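Local coordinates for uncharacterized protein (Eubacterium siraeum, PDB 4NZK), which is of unknown function but belongs to the DHHW family and carries an SGNH hydrolase-like domain, so it may act on ester bonds, at residues Val185-Leu188 against Ser189-Lys192; Gly201-Tyr204 against Ala205-Tyr209. All coordinates share one frame; numbering follows the deposited sequence. Where two conformers were deposited one is given.

Interaction 1. Residues Val185-Leu188 against Ser189-Lys192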
ATOM      1  N   VAL A 185      -8.835  13.209  -5.655  1.00 13.96           N
ATOM      2  CA  VAL A 185      -7.511  13.475  -6.175  1.00 15.48           C
ATOM      3  C   VAL A 185      -7.572  14.378  -7.412  1.00 14.35           C
ATOM      4  O   VAL A 185      -8.616  14.522  -8.083  1.00 18.29           O
ATOM      5  CB  VAL A 185      -6.751  12.179  -6.539  1.00 16.64           C
ATOM      6  CG1 VAL A 185      -6.633  11.265  -5.318  1.00 17.35           C
ATOM      7  CG2 VAL A 185      -7.420  11.444  -7.693  1.00 16.12           C
ATOM      8  N   LYS A 186      -6.444  15.029  -7.650  1.00 14.77           N
ATOM      9  CA  LYS A 186      -6.235  15.725  -8.900  1.00 14.01           C
ATOM     10  C   LYS A 186      -5.811  14.740  -9.975  1.00 14.83           C
ATOM     11  O   LYS A 186      -5.422  13.598  -9.699  1.00 16.39           O
ATOM     12  CB  LYS A 186      -5.168  16.795  -8.731  1.00 15.76           C
ATOM     13  CG  LYS A 186      -5.520  17.887  -7.739  1.00 18.32           C
ATOM     14  CD  LYS A 186      -4.468  18.992  -7.759  1.00 22.04           C
ATOM     15  CE  LYS A 186      -4.700  20.085  -6.749  1.00 25.97           C
ATOM     16  NZ  LYS A 186      -5.993  20.773  -6.982  1.00 28.40           N
ATOM     17  N   GLU A 187      -5.879  15.222 -11.208  1.00 16.07           N
ATOM     18  CA  GLU A 187      -5.411  14.499 -12.359  1.00 16.03           C
ATOM     19  C   GLU A 187      -3.916  14.195 -12.239  1.00 14.70           C
ATOM     20  O   GLU A 187      -3.155  14.999 -11.718  1.00 14.36           O
ATOM     21  CB  GLU A 187      -5.722  15.395 -13.588  1.00 19.27           C
ATOM     22  CG  GLU A 187      -7.187  15.923 -13.527  1.00 28.33           C
ATOM     23  CD  GLU A 187      -7.662  17.377 -12.945  1.00 27.95           C
ATOM     24  OE1 GLU A 187      -7.600  18.081 -11.818  1.00 11.88           O
ATOM     25  OE2 GLU A 187      -8.487  17.753 -13.789  1.00 38.21           O
ATOM     26  N   LEU A 188      -3.493  13.033 -12.745  1.00 15.14           N
ATOM     27  CA  LEU A 188      -2.075  12.690 -12.702  1.00 13.13           C
ATOM     28  C   LEU A 188      -1.203  13.682 -13.494  1.00 15.49           C
ATOM     29  O   LEU A 188      -0.017  13.894 -13.190  1.00 15.66           O
ATOM     30  CB  LEU A 188      -1.906  11.248 -13.173  1.00 20.36           C
ATOM     31  CG  LEU A 188      -0.822  10.413 -12.604  1.00 26.98           C
ATOM     32  CD1 LEU A 188      -0.634  10.517 -11.094  1.00 15.31           C
ATOM     33  CD2 LEU A 188      -1.038   8.961 -13.011  1.00 22.46           C
ATOM     34  N   SER A 189      -1.798  14.344 -14.476  1.00 15.01           N
ATOM     35  CA  SER A 189      -1.058  15.347 -15.256  0.50 14.74           C
ATOM     36  C   SER A 189      -0.620  16.552 -14.441  1.00 14.70           C
ATOM     37  O   SER A 189       0.260  17.294 -14.860  1.00 16.46           O
ATOM     38  CB  SER A 189      -1.874  15.829 -16.456  0.50 17.98           C
ATOM     39  OG  SER A 189      -2.122  14.789 -17.368  0.50 18.21           O
ATOM     40  N   THR A 190      -1.207  16.750 -13.269  1.00 12.83           N
ATOM     41  CA  THR A 190      -0.822  17.857 -12.394  1.00 12.14           C
ATOM     42  C   THR A 190       0.448  17.543 -11.606  1.00 12.64           C
ATOM     43  O   THR A 190       1.043  18.424 -10.952  1.00 15.59           O
ATOM     44  CB  THR A 190      -1.949  18.228 -11.379  1.00 12.27           C
ATOM     45  OG1 THR A 190      -2.154  17.176 -10.420  1.00 12.78           O
ATOM     46  CG2 THR A 190      -3.234  18.523 -12.101  1.00 13.68           C
ATOM     47  N   TYR A 191       0.852  16.275 -11.613  1.00 14.11           N
ATOM     48  CA  TYR A 191       2.037  15.839 -10.876  1.00 13.20           C
ATOM     49  C   TYR A 191       3.262  15.909 -11.813  1.00 12.88           C
ATOM     50  O   TYR A 191       3.111  15.872 -13.041  1.00 16.73           O
ATOM     51  CB  TYR A 191       1.849  14.381 -10.454  1.00 10.83           C
ATOM     52  CG  TYR A 191       0.813  14.070  -9.377  1.00 12.11           C
ATOM     53  CD1 TYR A 191      -0.545  14.273  -9.578  1.00 13.51           C
ATOM     54  CD2 TYR A 191       1.202  13.504  -8.182  1.00 12.44           C
ATOM     55  CE1 TYR A 191      -1.450  13.964  -8.586  1.00 11.29           C
ATOM     56  CE2 TYR A 191       0.279  13.206  -7.194  1.00 12.34           C
ATOM     57  CZ  TYR A 191      -1.032  13.423  -7.405  1.00 13.34           C
ATOM     58  OH  TYR A 191      -1.923  13.101  -6.393  1.00 13.29           O
ATOM     59  N   LYS A 192       4.456  15.963 -11.229  1.00 15.57           N
ATOM     60  CA  LYS A 192       5.712  15.822 -11.972  1.00 15.18           C
ATOM     61  C   LYS A 192       6.056  14.349 -12.034  1.00 12.91           C
ATOM     62  O   LYS A 192       6.154  13.666 -11.010  1.00 16.56           O
ATOM     63  CB  LYS A 192       6.857  16.611 -11.317  1.00 16.73           C
ATOM     64  CG  LYS A 192       8.163  16.550 -12.096  1.00 23.91           C
ATOM     65  CD  LYS A 192       9.274  17.326 -11.398  1.00 33.32           C
TER
HETATM   66  O   HOH W   1      -4.175  14.511  -6.062  1.00 15.50           O
HETATM   67  O   HOH W   2       2.513  13.880 -14.771  1.00 32.74           O

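Interaction 2. Residues Gly201-Tyr204 against Ala205-Tyr209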
ATOM      1  N   GLY A 201      12.915  -5.749  -8.710  1.00 13.99           N
ATOM      2  CA  GLY A 201      12.379  -5.690  -7.370  1.00 14.03           C
ATOM      3  C   GLY A 201      12.531  -6.992  -6.594  1.00 14.13           C
ATOM      4  O   GLY A 201      13.400  -7.839  -6.905  1.00 13.17           O
ATOM      5  N   THR A 202      11.630  -7.161  -5.632  1.00 12.93           N
ATOM      6  CA  THR A 202      11.690  -8.280  -4.705  1.00 11.93           C
ATOM      7  C   THR A 202      11.496  -9.636  -5.348  1.00 12.93           C
ATOM      8  O   THR A 202      11.845 -10.636  -4.714  1.00 13.96           O
ATOM      9  CB  THR A 202      10.660  -8.179  -3.573  1.00 15.57           C
ATOM     10  OG1 THR A 202       9.387  -8.105  -4.169  1.00 14.58           O
ATOM     11  CG2 THR A 202      10.876  -6.952  -2.729  1.00 18.37           C
HETATM   12  N   MSE A 203      10.950  -9.712  -6.569  1.00 11.74           N
HETATM   13  CA  MSE A 203      10.742 -10.997  -7.203  1.00 12.01           C
HETATM   14  C   MSE A 203      12.045 -11.695  -7.497  1.00 12.97           C
HETATM   15  O   MSE A 203      12.066 -12.913  -7.635  1.00 12.86           O
HETATM   16  CB  MSE A 203       9.912 -10.983  -8.497  1.00 12.55           C
HETATM   17  CG  MSE A 203       8.480 -10.669  -8.164  1.00 13.75           C
HETATM   18 SE   MSE A 203       7.672 -12.220  -7.278  0.75 12.63          SE
HETATM   19  CE  MSE A 203       6.021 -11.319  -6.898  1.00 19.26           C
ATOM     20  N   TYR A 204      13.137 -10.953  -7.609  1.00 11.85           N
ATOM     21  CA  TYR A 204      14.439 -11.620  -7.867  1.00 12.37           C
ATOM     22  C   TYR A 204      14.745 -12.530  -6.666  1.00 11.93           C
ATOM     23  O   TYR A 204      14.910 -13.736  -6.825  1.00 13.71           O
ATOM     24  CB  TYR A 204      15.516 -10.585  -8.211  1.00 13.82           C
ATOM     25  CG  TYR A 204      16.853 -11.166  -8.592  1.00 13.58           C
ATOM     26  CD1 TYR A 204      16.954 -12.292  -9.408  1.00 15.45           C
ATOM     27  CD2 TYR A 204      18.020 -10.543  -8.199  1.00 18.00           C
ATOM     28  CE1 TYR A 204      18.207 -12.818  -9.758  1.00 18.30           C
ATOM     29  CE2 TYR A 204      19.258 -11.072  -8.536  1.00 17.13           C
ATOM     30  CZ  TYR A 204      19.352 -12.180  -9.320  1.00 17.16           C
ATOM     31  OH  TYR A 204      20.608 -12.649  -9.677  1.00 20.89           O
ATOM     32  N   ALA A 205      14.726 -11.971  -5.458  1.00 12.66           N
ATOM     33  CA  ALA A 205      14.941 -12.773  -4.258  1.00 13.03           C
ATOM     34  C   ALA A 205      13.835 -13.804  -4.034  1.00 11.98           C
ATOM     35  O   ALA A 205      14.113 -14.954  -3.677  1.00 13.83           O
ATOM     36  CB  ALA A 205      15.066 -11.865  -3.038  1.00 14.60           C
ATOM     37  N   PHE A 206      12.568 -13.395  -4.196  1.00 12.34           N
ATOM     38  CA  PHE A 206      11.447 -14.295  -3.880  1.00 11.04           C
ATOM     39  C   PHE A 206      11.422 -15.535  -4.786  1.00 10.98           C
ATOM     40  O   PHE A 206      10.893 -16.565  -4.398  1.00 12.70           O
ATOM     41  CB  PHE A 206      10.103 -13.589  -3.981  1.00 15.03           C
ATOM     42  CG  PHE A 206       9.655 -12.857  -2.746  1.00 17.37           C
ATOM     43  CD1 PHE A 206      10.422 -11.895  -2.138  1.00 17.27           C
ATOM     44  CD2 PHE A 206       8.412 -13.129  -2.230  1.00 25.71           C
ATOM     45  CE1 PHE A 206       9.943 -11.191  -1.045  1.00 19.05           C
ATOM     46  CE2 PHE A 206       7.930 -12.466  -1.115  1.00 21.88           C
ATOM     47  CZ  PHE A 206       8.693 -11.474  -0.534  1.00 21.85           C
ATOM     48  N   THR A 207      11.930 -15.425  -6.011  1.00 13.06           N
ATOM     49  CA  THR A 207      11.978 -16.559  -6.935  1.00 12.79           C
ATOM     50  C   THR A 207      13.291 -17.355  -6.789  1.00 15.10           C
ATOM     51  O   THR A 207      13.655 -18.122  -7.662  1.00 16.25           O
ATOM     52  CB  THR A 207      11.827 -16.084  -8.394  1.00 13.67           C
ATOM     53  OG1 THR A 207      12.955 -15.246  -8.741  1.00 13.37           O
ATOM     54  CG2 THR A 207      10.460 -15.345  -8.557  1.00 14.76           C
ATOM     55  N   GLU A 208      13.976 -17.143  -5.672  1.00 14.17           N
ATOM     56  CA  GLU A 208      15.243 -17.794  -5.376  0.50 14.53           C
ATOM     57  C   GLU A 208      16.292 -17.433  -6.442  1.00 15.74           C
ATOM     58  O   GLU A 208      17.041 -18.272  -6.958  1.00 19.43           O
ATOM     59  CB  GLU A 208      15.076 -19.309  -5.173  0.50 19.29           C
ATOM     60  CG  GLU A 208      13.837 -19.761  -4.390  0.50 18.21           C
ATOM     61  CD  GLU A 208      13.674 -19.134  -3.007  0.50 17.06           C
ATOM     62  OE1 GLU A 208      13.652 -17.884  -2.924  0.50 16.62           O
ATOM     63  OE2 GLU A 208      13.510 -19.892  -1.999  0.50 19.75           O
ATOM     64  N   TYR A 209      16.323 -16.131  -6.750  1.00 14.68           N
ATOM     65  CA  TYR A 209      17.263 -15.521  -7.662  1.00 15.21           C
ATOM     66  C   TYR A 209      17.202 -16.108  -9.084  1.00 15.40           C
ATOM     67  O   TYR A 209      18.227 -16.498  -9.699  1.00 19.79           O
ATOM     68  CB  TYR A 209      18.664 -15.513  -7.005  1.00 17.38           C
ATOM     69  CG  TYR A 209      18.692 -14.677  -5.716  1.00 14.92           C
ATOM     70  CD1 TYR A 209      18.547 -13.314  -5.791  1.00 16.07           C
ATOM     71  CD2 TYR A 209      18.778 -15.247  -4.449  1.00 17.51           C
ATOM     72  CE1 TYR A 209      18.521 -12.506  -4.690  1.00 15.94           C
ATOM     73  CE2 TYR A 209      18.755 -14.453  -3.302  1.00 16.30           C
ATOM     74  CZ  TYR A 209      18.630 -13.063  -3.433  1.00 14.68           C
ATOM     75  OH  TYR A 209      18.591 -12.197  -2.364  1.00 16.94           O
TER
HETATM   76  O   HOH W   3      15.164  -9.036  -5.043  1.00 16.26           O

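Interaction 1. Residues Val185-Leu188 against Ser189-Lys192
Thr190 and Glu187 are tied by two hydrogen bonds that end on one atom, the carbonyl oxygen of Glu187. Thr190 N lies 3.0 Å from Glu187 O, whereas Thr190 OG1, at 2.7 Å from Glu187 O, comes in nearly along the C=O axis. With chi1 at 68°, the hydroxyl sits between the backbone N and the carbonyl carbon, which points it at Glu187 O. A second backbone bond, Tyr191 N to Leu188 O (3.0 Å), repeats the three-residue step of a 3-10 turn.

The apolar contact is Leu188 CD1 over one face of the Tyr191 ring, a CH-pi contact 4.2 Å from the centroid. Polar atoms meet carbon too: Glu187 O lies in plane at the ring's edge, and Lys186 CB is 3.5 Å from Thr190 OG1.

One water links Lys186 N with Tyr191 OH; another donates to Leu188 O and Tyr191 O. The turn connects helix 167-180 to strand 192-199, with Leu188 packed on Leu168 and Tyr223, and Tyr191 on Tyr223 and Pro225.

A valine in place of Thr190 would probably leave Glu187 O with one bond fewer and the turn less firmly closed. Threonine thus reinforces the turn, and buried tyrosine offers Leu188 a flat face and water a hydroxyl.

Interaction 2. Residues Gly201-Tyr204 against Ala205-Tyr209
Tyr204 offers one face of its ring to the edge of Tyr209. Followed outward, its CB lies 3.2 Å from Ala205 N. CG stands anti to the backbone N (chi1 -176°), which lays the ring against Tyr209. CG has Tyr209 CD1 nearby; along one side of the ring, CD1 and CE1 rest against the Tyr209 backbone, with CE1 3.5 Å from Tyr209 CA. On the other side, CD2 and CE2 meet the Tyr209 ring, CE2 at 3.6 Å from Tyr209 CD1. CZ lies near Tyr209 CD1 and CB, and at the tip OH is hydrogen-bonded to Glu211. The two rings form a T-shaped pair, planes at 85°, with the edge of Tyr209 directed at the centre of the Tyr204 face.

Along the backbone, Phe206 N bonds Thr202 O (2.9 Å) and Thr207 N bonds Met203 O (3.0 Å). Thr207 OG1 accepts a bond from Asn210 N and can donate to Met203 O or Tyr204 O, so threonine suits this place. The selenium of Met203, a selenomethionine, packs on Phe206 CB. Gly201 N bonds Thr161 OG1 and Thr202 N bonds Asp162 OD1, within the Asp-His-His-Trp sequence that probably names the family.

Tyr209 N to Tyr204 O (2.8 Å) and Glu208 N to Ala205 O (3.0 Å), with positive phi at Glu208, make the Schellman motif that ends this short helix.

Overall arrangement
Interaction 1 closes before interaction 2 opens, and strand 192-199 runs between them: the first turn follows helix 167-180 and leads into the strand, whereas the second lies on helix 203-206 just beyond it. Their centres are 32 Å apart and their nearest atoms about 21 Å, so they do not touch. Strand 192-199 pairs antiparallel with strand 218-224, which follows later in the chain and whose Tyr223 packs against residues of interaction 1. Interaction 2 instead rests on strand 62-67 of the three-stranded sheet and on helix 211-214. The two contacts thus bracket strand 192-199, one at its start and one just past its end, and each shapes its own part of the chain.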